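Local coordinates for N-terminal acetyltransferase-like protein (Chaetomium thermophilum, PDB 5NNP) that probably serves as the helical TPR-repeat auxiliary subunit of an N-terminal acetyltransferase A complex, holding a partner protein within its curved array of helices, at residues 278-283 with 295-300; 324-329 with 382-387; 331-334 with 338-341. One frame throughout, in Å; residues are numbered along the deposited sequence.

Contact 1. Residues 278-283 with 295-300; sequences AVYDEY and RLPLNF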
loop_
_atom_site.group_PDB
_atom_site.type_symbol
_atom_site.label_atom_id
_atom_site.label_comp_id
_atom_site.label_asym_id
_atom_site.label_seq_id
_atom_site.Cartn_x
_atom_site.Cartn_y
_atom_site.Cartn_z
ATOM N N ALA A 278 -10.195 0.668 -35.531
ATOM C CA ALA A 278 -10.140 -0.636 -36.182
ATOM C C ALA A 278 -9.472 -1.670 -35.270
ATOM O O ALA A 278 -9.959 -2.793 -35.100
ATOM C CB ALA A 278 -9.399 -0.529 -37.505
ATOM N N VAL A 279 -8.347 -1.285 -34.682
ATOM C CA VAL A 279 -7.698 -2.137 -33.709
ATOM C C VAL A 279 -8.673 -2.488 -32.580
ATOM O O VAL A 279 -8.834 -3.653 -32.227
ATOM C CB VAL A 279 -6.449 -1.466 -33.112
ATOM C CG1 VAL A 279 -5.776 -2.394 -32.119
ATOM C CG2 VAL A 279 -5.490 -1.060 -34.205
ATOM N N TYR A 280 -9.325 -1.475 -32.019
ATOM C CA TYR A 280 -10.249 -1.695 -30.906
ATOM C C TYR A 280 -11.472 -2.510 -31.307
ATOM O O TYR A 280 -11.903 -3.396 -30.574
ATOM C CB TYR A 280 -10.693 -0.364 -30.308
ATOM C CG TYR A 280 -9.604 0.313 -29.527
ATOM C CD1 TYR A 280 -8.757 1.236 -30.135
ATOM C CD2 TYR A 280 -9.395 0.010 -28.189
ATOM C CE1 TYR A 280 -7.745 1.854 -29.419
ATOM C CE2 TYR A 280 -8.393 0.623 -27.465
ATOM C CZ TYR A 280 -7.571 1.544 -28.086
ATOM O OH TYR A 280 -6.571 2.160 -27.371
ATOM N N ASP A 281 -12.035 -2.213 -32.469
ATOM C CA ASP A 281 -13.207 -2.948 -32.931
ATOM C C ASP A 281 -12.852 -4.418 -33.088
ATOM O O ASP A 281 -13.655 -5.302 -32.798
ATOM C CB ASP A 281 -13.737 -2.373 -34.252
ATOM C CG ASP A 281 -14.363 -1.005 -34.078
ATOM O OD1 ASP A 281 -14.775 -0.682 -32.950
ATOM O OD2 ASP A 281 -14.451 -0.250 -35.065
ATOM N N GLU A 282 -11.631 -4.672 -33.532
ATOM C CA GLU A 282 -11.192 -6.035 -33.736
ATOM C C GLU A 282 -11.268 -6.853 -32.456
ATOM O O GLU A 282 -11.761 -7.974 -32.476
ATOM C CB GLU A 282 -9.778 -6.053 -34.285
ATOM C CG GLU A 282 -9.271 -7.440 -34.550
ATOM C CD GLU A 282 -7.879 -7.433 -35.104
ATOM O OE1 GLU A 282 -7.625 -6.629 -36.027
ATOM O OE2 GLU A 282 -7.044 -8.222 -34.609
ATOM N N TYR A 283 -10.804 -6.295 -31.338
ATOM C CA TYR A 283 -10.847 -7.035 -30.076
ATOM C C TYR A 283 -12.236 -7.027 -29.463
ATOM O O TYR A 283 -12.587 -7.951 -28.742
ATOM C CB TYR A 283 -9.792 -6.503 -29.096
ATOM C CG TYR A 283 -8.421 -6.989 -29.535
ATOM C CD1 TYR A 283 -7.933 -8.222 -29.122
ATOM C CD2 TYR A 283 -7.658 -6.255 -30.426
ATOM C CE1 TYR A 283 -6.717 -8.681 -29.551
ATOM C CE2 TYR A 283 -6.451 -6.708 -30.855
ATOM C CZ TYR A 283 -5.976 -7.920 -30.425
ATOM O OH TYR A 283 -4.748 -8.368 -30.875
ATOM N N ARG A 295 -15.128 0.979 -24.776
ATOM C CA ARG A 295 -15.118 2.247 -24.041
ATOM C C ARG A 295 -13.934 3.147 -24.381
ATOM O O ARG A 295 -14.078 4.367 -24.470
ATOM C CB ARG A 295 -15.108 1.985 -22.535
ATOM C CG ARG A 295 -15.104 3.250 -21.707
ATOM C CD ARG A 295 -14.815 2.939 -20.248
ATOM N NE ARG A 295 -13.384 2.806 -19.953
ATOM C CZ ARG A 295 -12.713 1.654 -19.906
ATOM N NH1 ARG A 295 -11.415 1.652 -19.625
ATOM N NH2 ARG A 295 -13.330 0.503 -20.140
ATOM N N LEU A 296 -12.767 2.528 -24.548
ATOM C CA LEU A 296 -11.509 3.239 -24.762
ATOM C C LEU A 296 -11.522 4.183 -25.975
ATOM O O LEU A 296 -11.056 5.316 -25.862
ATOM C CB LEU A 296 -10.361 2.227 -24.875
ATOM C CG LEU A 296 -9.943 1.701 -23.498
ATOM C CD1 LEU A 296 -8.958 0.535 -23.554
ATOM C CD2 LEU A 296 -9.370 2.838 -22.679
ATOM N N PRO A 297 -12.068 3.734 -27.125
ATOM C CA PRO A 297 -12.198 4.579 -28.328
ATOM C C PRO A 297 -12.894 5.916 -28.092
ATOM O O PRO A 297 -12.807 6.799 -28.945
ATOM C CB PRO A 297 -13.037 3.713 -29.269
ATOM C CG PRO A 297 -12.682 2.312 -28.882
ATOM C CD PRO A 297 -12.486 2.344 -27.391
ATOM N N LEU A 298 -13.580 6.067 -26.965
ATOM C CA LEU A 298 -14.227 7.335 -26.659
ATOM C C LEU A 298 -13.208 8.350 -26.167
ATOM O O LEU A 298 -13.536 9.513 -25.962
ATOM C CB LEU A 298 -15.331 7.156 -25.608
ATOM C CG LEU A 298 -16.479 6.185 -25.911
ATOM C CD1 LEU A 298 -17.367 5.987 -24.677
ATOM C CD2 LEU A 298 -17.291 6.629 -27.124
ATOM N N ASN A 299 -11.970 7.910 -25.968
ATOM C CA ASN A 299 -10.921 8.826 -25.528
ATOM C C ASN A 299 -10.411 9.708 -26.666
ATOM O O ASN A 299 -10.180 10.900 -26.473
ATOM C CB ASN A 299 -9.762 8.056 -24.901
ATOM C CG ASN A 299 -10.110 7.501 -23.542
ATOM O OD1 ASN A 299 -10.959 8.055 -22.843
ATOM N ND2 ASN A 299 -9.462 6.401 -23.153
ATOM N N PHE A 300 -10.264 9.127 -27.854
ATOM C CA PHE A 300 -9.697 9.845 -28.998
ATOM C C PHE A 300 -10.721 10.105 -30.097
ATOM O O PHE A 300 -10.469 10.890 -31.013
ATOM C CB PHE A 300 -8.530 9.062 -29.580
ATOM C CG PHE A 300 -8.889 7.657 -29.965
ATOM C CD1 PHE A 300 -9.416 7.378 -31.219
ATOM C CD2 PHE A 300 -8.717 6.614 -29.066
ATOM C CE1 PHE A 300 -9.754 6.078 -31.573
ATOM C CE2 PHE A 300 -9.053 5.307 -29.417
ATOM C CZ PHE A 300 -9.576 5.043 -30.671
#
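In the TPR-like helical array, Y280 of helix 273-286 reaches across to L296, P297 and F300, which lie in the irregular turn between helices 292-295 and 303-320. No hydrogen bond joins the two sides, so the fit rests on apolar surface around the tyrosine. The root of the side chain is held by the proline: Y280 CB lies 3.6 Å from P297 CG, and the proline CD continues this contact along the ring. Farther out, CE2 and CE1 of the ring meet different partners. Y280 CE2 approaches L296 CB at 3.6 Å, with L296 CD1 also near the same atom, while Y280 CE1 lies 3.7 Å from F300 CE2. The tyrosine and phenylalanine rings lean obliquely, with planes at 39°. With CG opposite the carbonyl carbon (chi1 -72°), the tyrosine ring projects off its helix into this group. Proline suits the turn because its compact, rigid ring offers CG and CD as apolar contact atoms; its carbonyl O stands 3.9 Å above the plane of the F300 ring, over the centre. N299 N bonds back to L296 O at 2.8 Å, part of the helix-like turn that carries L296 and P297. Y280 further stacks on Y259 and touches I263 of helix 256-265. Replacing Y280 by an alanine would probably leave a gap beside L296 and F300 and deprive Y259 of its stacking partner. Apolar packing between a helix and the turn ahead of a later one is consistent with the TPR-like alpha-alpha superhelix of this family.

Contact 2. Residues 324-329 with 382-387; sequences STFANL and YNYYMS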
loop_
_atom_site.group_PDB
_atom_site.type_symbol
_atom_site.label_atom_id
_atom_site.label_comp_id
_atom_site.label_asym_id
_atom_site.label_seq_id
_atom_site.Cartn_x
_atom_site.Cartn_y
_atom_site.Cartn_z
ATOM N N SER A 324 -23.520 2.125 -12.630
ATOM C CA SER A 324 -22.148 2.638 -12.617
ATOM C C SER A 324 -21.704 3.236 -13.955
ATOM O O SER A 324 -20.511 3.444 -14.195
ATOM C CB SER A 324 -21.182 1.524 -12.237
ATOM O OG SER A 324 -21.629 0.849 -11.085
ATOM N N THR A 325 -22.658 3.490 -14.841
ATOM C CA THR A 325 -22.322 3.974 -16.169
ATOM C C THR A 325 -21.602 5.329 -16.102
ATOM O O THR A 325 -20.547 5.523 -16.709
ATOM C CB THR A 325 -23.586 4.084 -17.035
ATOM O OG1 THR A 325 -24.161 2.775 -17.195
ATOM C CG2 THR A 325 -23.266 4.685 -18.395
ATOM N N PHE A 326 -22.166 6.275 -15.360
ATOM C CA PHE A 326 -21.514 7.571 -15.237
ATOM C C PHE A 326 -20.064 7.452 -14.726
ATOM O O PHE A 326 -19.154 8.059 -15.290
ATOM C CB PHE A 326 -22.302 8.495 -14.319
ATOM C CG PHE A 326 -21.717 9.865 -14.220
ATOM C CD1 PHE A 326 -22.017 10.832 -15.174
ATOM C CD2 PHE A 326 -20.838 10.189 -13.201
ATOM C CE1 PHE A 326 -21.468 12.098 -15.101
ATOM C CE2 PHE A 326 -20.285 11.461 -13.125
ATOM C CZ PHE A 326 -20.605 12.414 -14.077
ATOM N N ALA A 327 -19.856 6.665 -13.674
ATOM C CA ALA A 327 -18.530 6.536 -13.064
ATOM C C ALA A 327 -17.496 5.990 -14.050
ATOM O O ALA A 327 -16.320 6.288 -13.956
ATOM C CB ALA A 327 -18.601 5.653 -11.843
ATOM N N ASN A 328 -17.970 5.196 -15.001
ATOM C CA ASN A 328 -17.131 4.584 -16.010
ATOM C C ASN A 328 -16.813 5.560 -17.147
ATOM O O ASN A 328 -15.926 5.310 -17.960
ATOM C CB ASN A 328 -17.820 3.331 -16.561
ATOM C CG ASN A 328 -16.844 2.338 -17.170
ATOM O OD1 ASN A 328 -15.768 2.084 -16.620
ATOM N ND2 ASN A 328 -17.217 1.770 -18.316
ATOM N N LEU A 329 -17.517 6.689 -17.192
ATOM C CA LEU A 329 -17.338 7.624 -18.302
ATOM C C LEU A 329 -16.898 9.047 -17.913
ATOM O O LEU A 329 -16.472 9.817 -18.780
ATOM C CB LEU A 329 -18.634 7.698 -19.122
ATOM C CG LEU A 329 -19.090 6.427 -19.853
ATOM C CD1 LEU A 329 -20.474 6.595 -20.413
ATOM C CD2 LEU A 329 -18.125 6.025 -20.968
ATOM N N TYR A 382 -25.303 16.232 -13.468
ATOM C CA TYR A 382 -25.515 17.574 -12.977
ATOM C C TYR A 382 -25.137 17.734 -11.512
ATOM O O TYR A 382 -25.226 18.823 -10.954
ATOM C CB TYR A 382 -26.960 17.963 -13.218
ATOM C CG TYR A 382 -27.221 18.159 -14.680
ATOM C CD1 TYR A 382 -26.733 19.285 -15.344
ATOM C CD2 TYR A 382 -27.926 17.221 -15.408
ATOM C CE1 TYR A 382 -26.956 19.475 -16.693
ATOM C CE2 TYR A 382 -28.155 17.400 -16.752
ATOM C CZ TYR A 382 -27.666 18.528 -17.393
ATOM O OH TYR A 382 -27.895 18.702 -18.735
ATOM N N ASN A 383 -24.690 16.644 -10.898
ATOM C CA ASN A 383 -24.128 16.718 -9.559
ATOM C C ASN A 383 -22.603 16.857 -9.631
ATOM O O ASN A 383 -21.959 17.371 -8.716
ATOM C CB ASN A 383 -24.518 15.486 -8.760
ATOM C CG ASN A 383 -24.302 15.668 -7.279
ATOM O OD1 ASN A 383 -24.357 16.792 -6.761
ATOM N ND2 ASN A 383 -24.048 14.565 -6.583
ATOM N N TYR A 384 -22.039 16.406 -10.744
ATOM C CA TYR A 384 -20.599 16.419 -10.954
ATOM C C TYR A 384 -20.079 17.860 -11.080
ATOM O O TYR A 384 -20.711 18.716 -11.706
ATOM C CB TYR A 384 -20.252 15.596 -12.200
ATOM C CG TYR A 384 -18.796 15.230 -12.318
ATOM C CD1 TYR A 384 -18.178 14.452 -11.350
ATOM C CD2 TYR A 384 -18.044 15.642 -13.402
ATOM C CE1 TYR A 384 -16.844 14.106 -11.454
ATOM C CE2 TYR A 384 -16.713 15.298 -13.516
ATOM C CZ TYR A 384 -16.120 14.531 -12.537
ATOM O OH TYR A 384 -14.796 14.187 -12.644
ATOM N N TYR A 385 -18.924 18.126 -10.484
ATOM C CA TYR A 385 -18.459 19.495 -10.339
ATOM C C TYR A 385 -18.094 20.122 -11.684
ATOM O O TYR A 385 -18.040 21.346 -11.829
ATOM C CB TYR A 385 -17.265 19.539 -9.382
ATOM C CG TYR A 385 -15.978 19.012 -9.969
ATOM C CD1 TYR A 385 -15.656 17.662 -9.894
ATOM C CD2 TYR A 385 -15.071 19.874 -10.591
ATOM C CE1 TYR A 385 -14.471 17.183 -10.430
ATOM C CE2 TYR A 385 -13.884 19.408 -11.131
ATOM C CZ TYR A 385 -13.589 18.064 -11.049
ATOM O OH TYR A 385 -12.410 17.598 -11.588
ATOM N N MET A 386 -17.858 19.274 -12.672
ATOM C CA MET A 386 -17.458 19.745 -13.988
ATOM C C MET A 386 -18.658 20.197 -14.800
ATOM O O MET A 386 -18.522 20.957 -15.757
ATOM C CB MET A 386 -16.694 18.650 -14.731
ATOM C CG MET A 386 -15.453 18.167 -13.993
ATOM S SD MET A 386 -14.032 18.018 -15.083
ATOM C CE MET A 386 -14.068 19.629 -15.873
ATOM N N SER A 387 -19.835 19.729 -14.412
ATOM C CA SER A 387 -21.068 20.098 -15.097
ATOM C C SER A 387 -22.191 20.382 -14.104
ATOM O O SER A 387 -23.362 20.154 -14.396
ATOM C CB SER A 387 -21.483 18.989 -16.060
ATOM O OG SER A 387 -21.256 17.712 -15.490
#
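F326 directs the edge of its ring at the face of Y384, an edge-to-face aromatic pair with planes at 71° and centroids 5.5 Å apart. It joins two parts of the TPR-like superhelix: the short, weakly bonded helix 325-329, and the loop between helices 369-381 and 390-403, inside a predicted TPR repeat. Contact is made by the far end of the phenylalanine, whose CZ lies 3.7 Å from Y384 CB. Having CG anti to the backbone N (chi1 -177°) carries the F326 ring outward from its helix to the loop. Phenylalanine suits this buried place because its ring has no polar atom to satisfy; Y377 and Y333 also pair with it edge-to-face. Tyrosine suits the partly exposed loop, offering an aromatic face to F326 while its side chain also touches K330. Y384 opens a type I beta turn that runs to S387, and the S387 N to Y384 O bond of 3.0 Å closes it. S387 OG bonds back to H381 O, tying the turn to the helix before it. Y384 CG itself lies at the edge of the F326 ring, in its plane, 3.8 Å from F326 CZ.

Contact 3. Residues 331-334 with 338-341; sequences HLYS and KKET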
loop_
_atom_site.group_PDB
_atom_site.type_symbol
_atom_site.label_atom_id
_atom_site.label_comp_id
_atom_site.label_asym_id
_atom_site.label_seq_id
_atom_site.Cartn_x
_atom_site.Cartn_y
_atom_site.Cartn_z
ATOM N N HIS A 331 -14.387 10.401 -16.720
ATOM C CA HIS A 331 -13.032 10.776 -17.120
ATOM C C HIS A 331 -13.005 11.549 -18.442
ATOM O O HIS A 331 -12.037 12.253 -18.729
ATOM C CB HIS A 331 -12.149 9.532 -17.249
ATOM C CG HIS A 331 -12.563 8.611 -18.360
ATOM N ND1 HIS A 331 -13.614 7.723 -18.246
ATOM C CD2 HIS A 331 -12.064 8.442 -19.607
ATOM C CE1 HIS A 331 -13.743 7.045 -19.375
ATOM N NE2 HIS A 331 -12.818 7.466 -20.219
ATOM N N LEU A 332 -14.053 11.392 -19.251
ATOM C CA LEU A 332 -14.150 12.081 -20.546
ATOM C C LEU A 332 -14.601 13.536 -20.415
ATOM O O LEU A 332 -14.478 14.315 -21.352
ATOM C CB LEU A 332 -15.123 11.353 -21.473
ATOM C CG LEU A 332 -14.772 9.948 -21.947
ATOM C CD1 LEU A 332 -15.976 9.334 -22.621
ATOM C CD2 LEU A 332 -13.592 9.984 -22.899
ATOM N N TYR A 333 -15.118 13.892 -19.245
ATOM C CA TYR A 333 -15.735 15.198 -19.032
ATOM C C TYR A 333 -14.722 16.355 -19.046
ATOM O O TYR A 333 -15.100 17.515 -18.866
ATOM C CB TYR A 333 -16.524 15.192 -17.711
ATOM C CG TYR A 333 -17.916 14.614 -17.839
ATOM C CD1 TYR A 333 -18.164 13.521 -18.667
ATOM C CD2 TYR A 333 -18.985 15.153 -17.128
ATOM C CE1 TYR A 333 -19.443 12.988 -18.792
ATOM C CE2 TYR A 333 -20.264 14.623 -17.244
ATOM C CZ TYR A 333 -20.485 13.544 -18.079
ATOM O OH TYR A 333 -21.748 13.019 -18.209
ATOM N N SER A 334 -13.447 16.041 -19.260
ATOM C CA SER A 334 -12.428 17.080 -19.396
ATOM C C SER A 334 -12.668 17.825 -20.704
ATOM O O SER A 334 -12.384 19.011 -20.810
ATOM C CB SER A 334 -11.009 16.492 -19.350
ATOM O OG SER A 334 -10.721 15.677 -20.481
ATOM N N LYS A 338 -17.588 16.380 -25.290
ATOM C CA LYS A 338 -17.974 15.031 -24.903
ATOM C C LYS A 338 -18.914 15.095 -23.705
ATOM O O LYS A 338 -19.829 14.280 -23.569
ATOM C CB LYS A 338 -16.728 14.183 -24.600
ATOM C CG LYS A 338 -15.865 13.936 -25.839
ATOM C CD LYS A 338 -14.587 13.191 -25.526
ATOM C CE LYS A 338 -13.711 13.076 -26.772
ATOM N NZ LYS A 338 -12.346 12.618 -26.404
ATOM N N LYS A 339 -18.689 16.084 -22.847
ATOM C CA LYS A 339 -19.539 16.334 -21.688
ATOM C C LYS A 339 -20.979 16.647 -22.111
ATOM O O LYS A 339 -21.923 16.004 -21.660
ATOM C CB LYS A 339 -18.962 17.487 -20.858
ATOM C CG LYS A 339 -19.826 17.930 -19.697
ATOM C CD LYS A 339 -19.156 19.031 -18.888
ATOM C CE LYS A 339 -18.998 20.310 -19.692
ATOM N NZ LYS A 339 -18.206 21.347 -18.953
ATOM N N GLU A 340 -21.144 17.636 -22.982
ATOM C CA GLU A 340 -22.477 18.056 -23.400
ATOM C C GLU A 340 -23.127 16.963 -24.238
ATOM O O GLU A 340 -24.331 16.721 -24.141
ATOM C CB GLU A 340 -22.411 19.374 -24.179
ATOM C CG GLU A 340 -21.764 20.490 -23.393
ATOM C CD GLU A 340 -21.609 21.764 -24.179
ATOM O OE1 GLU A 340 -21.951 21.791 -25.386
ATOM O OE2 GLU A 340 -21.143 22.750 -23.572
ATOM N N THR A 341 -22.317 16.292 -25.051
ATOM C CA THR A 341 -22.825 15.260 -25.939
ATOM C C THR A 341 -23.356 14.070 -25.139
ATOM O O THR A 341 -24.355 13.454 -25.511
ATOM C CB THR A 341 -21.739 14.783 -26.930
ATOM O OG1 THR A 341 -21.368 15.863 -27.797
ATOM C CG2 THR A 341 -22.256 13.636 -27.775
#
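Y333 and K339 mark the closest approach of the backbones of 331-334 and 338-341, their CA atoms being 4.8 Å apart. The first segment leaves a short 3-10 turn; the second already belongs to helix 336-352, and the chain turns roughly a right angle between them. D335 OD1 accepts a hydrogen bond from K338 N in the first turn of that helix. Across this sharp bend the side chains meet through carbon. The aliphatic part of K339 crosses the tyrosine at about a right angle and covers one face of it in a CH-pi contact: K339 CG stands 4.3 Å from the centroid of the Y333 ring, 26° off the normal, and is nearest to Y333 CD2 at 3.9 Å. CG of K339 points away from its backbone N (chi1 174°), which lays the methylene over the ring; a later bend in the chain turns NZ aside to M386 O, a hydrogen bond to the neighbouring loop. Lysine suits the place by combining a flexible hydrocarbon cover with a charged end. Tyrosine is equally two-sided: its face receives the lysine, while its OH is hydrogen-bonded to both H381 ND1 and Y377 OH of helix 369-381. Beside this pair, L332 faces K338, with L332 CD2 4.3 Å from K338 CD. Extended beyond CG, the K338 chain runs its methylenes past L332 and F306 before NZ makes a weak hydrogen bond to L298 O. Such a turn into a helix, covered by side chains from both segments, is consistent with the helix connections of this TPR-like fold.

Overall arrangement
From the N terminus, contact 1 comes first, closing the short excursion from helix 273-286 through helix 292-295 to the turn before helix 303-320. The chain then runs along helix 303-320 into 324-329, where contact 2 opens; this wider loop is closed at 382-387, after helix 369-381. Contact 3, a local bend at the start of helix 336-352, lies wholly within that loop. The centres of contacts 2 and 3 are about 9 Å apart, and M386 and K339 link them; that of contact 1 lies about 17 Å from contact 3, reached through N299 and L332. Together they tie helix 273-286, helix 325-329, the start of helix 336-352 and the loops before helix 303-320 and after helix 369-381.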